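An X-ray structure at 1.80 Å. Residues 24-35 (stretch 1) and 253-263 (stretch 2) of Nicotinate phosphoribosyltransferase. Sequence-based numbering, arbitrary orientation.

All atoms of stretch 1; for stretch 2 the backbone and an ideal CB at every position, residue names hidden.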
# COMPACT_ATOMS: atom_id res chain seq x y z
N ILE A 24 2.64 -10.43 2.36
CA ILE A 24 3.14 -11.72 2.84
C ILE A 24 3.47 -11.65 4.33
O ILE A 24 3.20 -12.59 5.12
CB ILE A 24 4.38 -12.20 2.01
CG1 ILE A 24 3.87 -12.77 0.66
CG2 ILE A 24 5.16 -13.33 2.75
CD1 ILE A 24 4.99 -13.30 -0.26
N ASN A 25 4.08 -10.54 4.73
CA ASN A 25 4.41 -10.42 6.12
C ASN A 25 3.16 -10.45 7.01
O ASN A 25 3.12 -11.21 8.00
CB ASN A 25 5.27 -9.17 6.34
CG ASN A 25 6.55 -9.21 5.56
OD1 ASN A 25 6.96 -10.27 5.01
ND2 ASN A 25 7.20 -8.02 5.45
N MSE A 26 2.13 -9.67 6.66
CA MSE A 26 0.91 -9.64 7.40
C MSE A 26 0.23 -11.00 7.28
O MSE A 26 -0.38 -11.46 8.23
CB MSE A 26 0.02 -8.52 6.85
CG MSE A 26 -1.10 -8.19 7.76
SE MSE A 26 -1.79 -6.48 6.99
CE MSE A 26 -0.63 -5.42 6.55
N MSE A 27 0.41 -11.69 6.15
CA MSE A 27 -0.17 -13.06 6.08
C MSE A 27 0.40 -13.96 7.16
O MSE A 27 -0.30 -14.83 7.72
CB MSE A 27 0.13 -13.63 4.68
CG MSE A 27 -0.59 -14.98 4.51
SE MSE A 27 -0.10 -15.61 2.70
CE MSE A 27 -0.93 -17.38 2.57
N GLN A 28 1.69 -13.83 7.45
CA GLN A 28 2.25 -14.58 8.59
C GLN A 28 1.59 -14.25 9.89
O GLN A 28 1.30 -15.18 10.71
CB GLN A 28 3.79 -14.47 8.74
CG GLN A 28 4.20 -14.99 10.14
CD GLN A 28 5.64 -15.25 10.25
OE1 GLN A 28 6.20 -16.06 9.50
NE2 GLN A 28 6.30 -14.55 11.17
N ALA A 29 1.33 -12.96 10.15
CA ALA A 29 0.75 -12.60 11.45
C ALA A 29 -0.68 -13.10 11.56
O ALA A 29 -1.14 -13.59 12.60
CB ALA A 29 0.78 -11.07 11.66
N ILE A 30 -1.37 -13.07 10.44
CA ILE A 30 -2.80 -13.54 10.37
C ILE A 30 -2.79 -15.09 10.50
O ILE A 30 -3.64 -15.68 11.22
CB ILE A 30 -3.45 -13.12 9.03
CG1 ILE A 30 -3.61 -11.59 9.02
CG2 ILE A 30 -4.86 -13.78 8.83
CD1 ILE A 30 -3.75 -11.04 7.60
N HIS A 31 -1.84 -15.73 9.85
CA HIS A 31 -1.66 -17.22 9.95
C HIS A 31 -1.50 -17.62 11.41
O HIS A 31 -2.10 -18.59 11.88
CB HIS A 31 -0.45 -17.63 9.08
CG HIS A 31 0.07 -19.00 9.32
ND1 HIS A 31 -0.36 -20.08 8.62
CD2 HIS A 31 1.10 -19.46 10.16
CE1 HIS A 31 0.33 -21.17 9.02
NE2 HIS A 31 1.22 -20.79 9.95
N HIS A 32 -0.71 -16.84 12.13
CA HIS A 32 -0.38 -17.15 13.51
C HIS A 32 -1.54 -16.91 14.44
O HIS A 32 -1.88 -17.81 15.26
CB HIS A 32 0.84 -16.31 13.92
CG HIS A 32 1.36 -16.68 15.29
ND1 HIS A 32 2.18 -17.75 15.49
CD2 HIS A 32 1.10 -16.13 16.54
CE1 HIS A 32 2.45 -17.86 16.80
NE2 HIS A 32 1.76 -16.88 17.45
N PHE A 33 -2.19 -15.75 14.36
CA PHE A 33 -3.18 -15.33 15.38
C PHE A 33 -4.64 -15.59 14.97
O PHE A 33 -5.53 -15.68 15.83
CB PHE A 33 -3.01 -13.81 15.71
CG PHE A 33 -1.83 -13.51 16.61
CD1 PHE A 33 -1.75 -14.10 17.86
CD2 PHE A 33 -0.84 -12.57 16.23
CE1 PHE A 33 -0.68 -13.83 18.71
CE2 PHE A 33 0.24 -12.29 17.07
CZ PHE A 33 0.31 -12.92 18.31
N TYR A 34 -4.89 -15.55 13.67
CA TYR A 34 -6.27 -15.41 13.14
C TYR A 34 -6.52 -16.36 11.96
O TYR A 34 -7.09 -15.98 10.95
CB TYR A 34 -6.55 -13.93 12.69
CG TYR A 34 -6.28 -12.94 13.78
CD1 TYR A 34 -5.39 -11.88 13.58
CD2 TYR A 34 -6.94 -13.04 15.00
CE1 TYR A 34 -5.07 -11.00 14.62
CE2 TYR A 34 -6.65 -12.20 16.07
CZ TYR A 34 -5.73 -11.16 15.84
OH TYR A 34 -5.44 -10.28 16.86
N PRO A 35 -6.15 -17.61 12.13
CA PRO A 35 -6.31 -18.57 11.02
C PRO A 35 -7.75 -18.82 10.54
O PRO A 35 -7.92 -19.32 9.41
CB PRO A 35 -5.72 -19.87 11.63
CG PRO A 35 -5.96 -19.73 13.09
CD PRO A 35 -5.64 -18.25 13.36
N UNK A 253 0.41 -4.02 19.50
CA UNK A 253 1.05 -5.02 20.32
C UNK A 253 1.23 -6.33 19.57
O UNK A 253 2.26 -6.98 19.68
CB UNK A 253 0.24 -5.25 21.60
N UNK A 254 0.21 -6.75 18.84
CA UNK A 254 0.23 -8.08 18.24
C UNK A 254 1.18 -8.14 17.04
O UNK A 254 1.66 -9.20 16.71
CB UNK A 254 -1.18 -8.49 17.81
N UNK A 255 1.44 -7.01 16.38
CA UNK A 255 2.47 -7.03 15.33
C UNK A 255 3.81 -7.47 15.93
O UNK A 255 4.56 -8.25 15.36
CB UNK A 255 2.60 -5.65 14.67
N UNK A 256 4.14 -6.91 17.10
CA UNK A 256 5.39 -7.22 17.80
C UNK A 256 5.46 -8.70 18.27
O UNK A 256 6.52 -9.28 18.28
CB UNK A 256 5.54 -6.29 19.00
N UNK A 257 4.33 -9.30 18.61
CA UNK A 257 4.35 -10.71 19.11
C UNK A 257 4.20 -11.73 17.98
O UNK A 257 4.29 -12.94 18.22
CB UNK A 257 3.23 -10.93 20.13
N UNK A 258 3.94 -11.22 16.77
CA UNK A 258 3.86 -12.07 15.55
C UNK A 258 5.23 -12.45 15.01
O UNK A 258 5.34 -13.42 14.28
CB UNK A 258 3.08 -11.35 14.45
N UNK A 259 6.27 -11.68 15.34
CA UNK A 259 7.63 -11.84 14.73
C UNK A 259 8.69 -11.59 15.79
O UNK A 259 8.46 -10.74 16.67
CB UNK A 259 7.83 -10.88 13.55
N UNK A 260 9.87 -12.22 15.68
CA UNK A 260 10.99 -11.83 16.61
C UNK A 260 11.45 -10.37 16.44
O UNK A 260 11.67 -9.66 17.42
CB UNK A 260 12.19 -12.75 16.38
N UNK A 261 11.63 -9.95 15.18
CA UNK A 261 12.30 -8.69 14.90
C UNK A 261 11.93 -8.06 13.57
O UNK A 261 12.70 -7.27 13.06
CB UNK A 261 13.81 -8.90 14.94
N UNK A 262 10.75 -8.43 13.02
CA UNK A 262 10.26 -7.83 11.75
C UNK A 262 10.28 -6.31 11.85
O UNK A 262 9.86 -5.74 12.87
CB UNK A 262 8.85 -8.31 11.42
N UNK A 263 10.73 -5.65 10.78
CA UNK A 263 10.51 -4.17 10.67
C UNK A 263 9.09 -3.77 11.13
O UNK A 263 8.07 -4.37 10.76
CB UNK A 263 10.72 -3.71 9.23

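The two helices cross almost at right angles, 91° between their N-to-C directions and 9.8 Å between axes at closest approach, so stretch 2 meets stretch 1 over a short patch centred on Ala-29, and the chain beyond the helix extends the contact toward Asn-25.

Position 253 is helical, and its ideal CB has nothing of stretch 1 within 5.5 Å. Nearly any helix-tolerant residue would suit it; Glu-253 occupies it and makes no contact.

Position 254 points toward stretch 1, with its ideal CB 4.1 Å from Phe-33 CE2 and 4.7 Å from Tyr-34 OH. An aromatic ring and a hydroxyl side by side invite a long chain that is flat and polar at its end, though a leucine or methionine could also cover the ring. The residue is Arg-254, which uses both features. Its guanidinium stacks on Phe-33, centres 4.0 Å apart and planes at 19°, while CD sits over the ring face, 4.1 Å from its centroid. The guanidinium edge stays free for polar partners: Arg-254 NH1 donates to Tyr-34 OH at 3.1 Å, and also to a water, 2.8 Å from Arg-254 NH1, that in turn donates to Phe-33 O at 2.7 Å.

At 255 the CA-to-CB bond points away, and the ideal CB has no neighbour in stretch 1. A small residue would leave stretch 1 untouched; a long or broad one could turn back toward Met-26. Trp-255, with chi1 t, does so: its ring edge meets Met-26, with CZ3 4.2 Å from Met-26 CG and 4.3 Å from Ala-29 CB. Its NE1 donates to the backbone O of 263, pinning the chain beyond the helix.

Position 256 points away and sets no demand from stretch 1; Leu-256 makes no contact there.

Position 257 points sideways, its ideal CB 4.0 Å from Phe-33 CZ. A small side chain, polar or apolar, fits beside the ring. Thr-257 brings OG1 to 3.3 Å from Phe-33 CZ.

Position 258 is the tightest: its CA atom lies 5.2 Å from Ala-29 CA, and its ideal CB is 3.6 Å from Ala-29 CB and 4.0 Å from Phe-33 CE2. Such spacing favours alanine or glycine. Ala-258 packs methyl against methyl, and its carbonyl accepts a weak hydrogen bond from Gln-28 NE2, 3.4 Å from Ala-258 O.

At 259 phi/psi of -143/151 is extended. The CB points sideways, 4.6 Å from Gln-28 NE2, and a large apolar side chain could reach along the helix. Phe-259 does: CZ lies 4.2 Å from Ala-29 CB, and the ring edge meets a backbone carbonyl, with CZ 3.2 Å from Asn-25 O.

Positions 260 and 261 lie out of reach, leaving stretch 1 no say; they are Asp-260 and Gly-261.

Position 262 points toward stretch 1 with its ideal CB still beyond 5.5 Å, so a long, flexible side chain suits it. Met-262, a selenomethionine, places SE 3.7 Å from Asn-25 ND2.

Position 263 points sideways, its ideal CB beyond 5.5 Å, so stretch 1 would accept many side chains; Leu-263 makes no contact, but its carbonyl receives the Trp-255 bond.

Stretch 2 (253-263) ERWLTAFDGML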
# COMPACT_ATOMS: atom_id res chain seq x y z
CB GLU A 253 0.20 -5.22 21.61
CG GLU A 253 0.24 -3.94 22.44
CD GLU A 253 -0.68 -4.05 23.64
OE1 GLU A 253 -1.67 -4.75 23.53
OE2 GLU A 253 -0.39 -3.42 24.66
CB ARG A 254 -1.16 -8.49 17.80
CG ARG A 254 -1.96 -8.88 19.05
CD ARG A 254 -2.95 -10.00 18.79
NE ARG A 254 -2.95 -10.95 19.92
CZ ARG A 254 -3.66 -12.06 19.94
NH1 ARG A 254 -4.47 -12.35 18.92
NH2 ARG A 254 -3.61 -12.88 21.00
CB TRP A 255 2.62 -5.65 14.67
CG TRP A 255 3.55 -5.68 13.48
CD1 TRP A 255 4.90 -5.31 13.40
CD2 TRP A 255 3.23 -6.23 12.17
NE1 TRP A 255 5.40 -5.57 12.10
CE2 TRP A 255 4.41 -6.07 11.33
CE3 TRP A 255 2.09 -6.80 11.62
CZ2 TRP A 255 4.43 -6.50 10.00
CZ3 TRP A 255 2.13 -7.19 10.27
CH2 TRP A 255 3.27 -7.03 9.50
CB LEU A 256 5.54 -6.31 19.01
CG LEU A 256 5.66 -4.81 18.60
CD1 LEU A 256 5.77 -3.94 19.88
CD2 LEU A 256 6.75 -4.42 17.55
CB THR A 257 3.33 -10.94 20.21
OG1 THR A 257 2.07 -10.50 19.78
CG2 THR A 257 3.72 -10.12 21.46
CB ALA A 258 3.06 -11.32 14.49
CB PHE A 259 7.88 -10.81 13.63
CG PHE A 259 6.76 -10.69 12.57
CD1 PHE A 259 6.79 -11.48 11.41
CD2 PHE A 259 5.76 -9.72 12.68
CE1 PHE A 259 5.78 -11.32 10.43
CE2 PHE A 259 4.76 -9.53 11.71
CZ PHE A 259 4.76 -10.37 10.57
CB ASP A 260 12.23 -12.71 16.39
CG ASP A 260 12.01 -14.13 16.82
OD1 ASP A 260 11.07 -14.33 17.57
OD2 ASP A 260 12.81 -15.03 16.43
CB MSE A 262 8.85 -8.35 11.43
CG MSE A 262 8.06 -7.73 10.24
SE MSE A 262 9.09 -8.27 8.64
CE MSE A 262 8.69 -10.26 8.48
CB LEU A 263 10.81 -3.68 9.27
CG LEU A 263 10.69 -2.16 8.99
CD1 LEU A 263 11.85 -1.44 9.68
CD2 LEU A 263 10.72 -1.95 7.48
O HOH W 1 -5.30 -14.95 18.45
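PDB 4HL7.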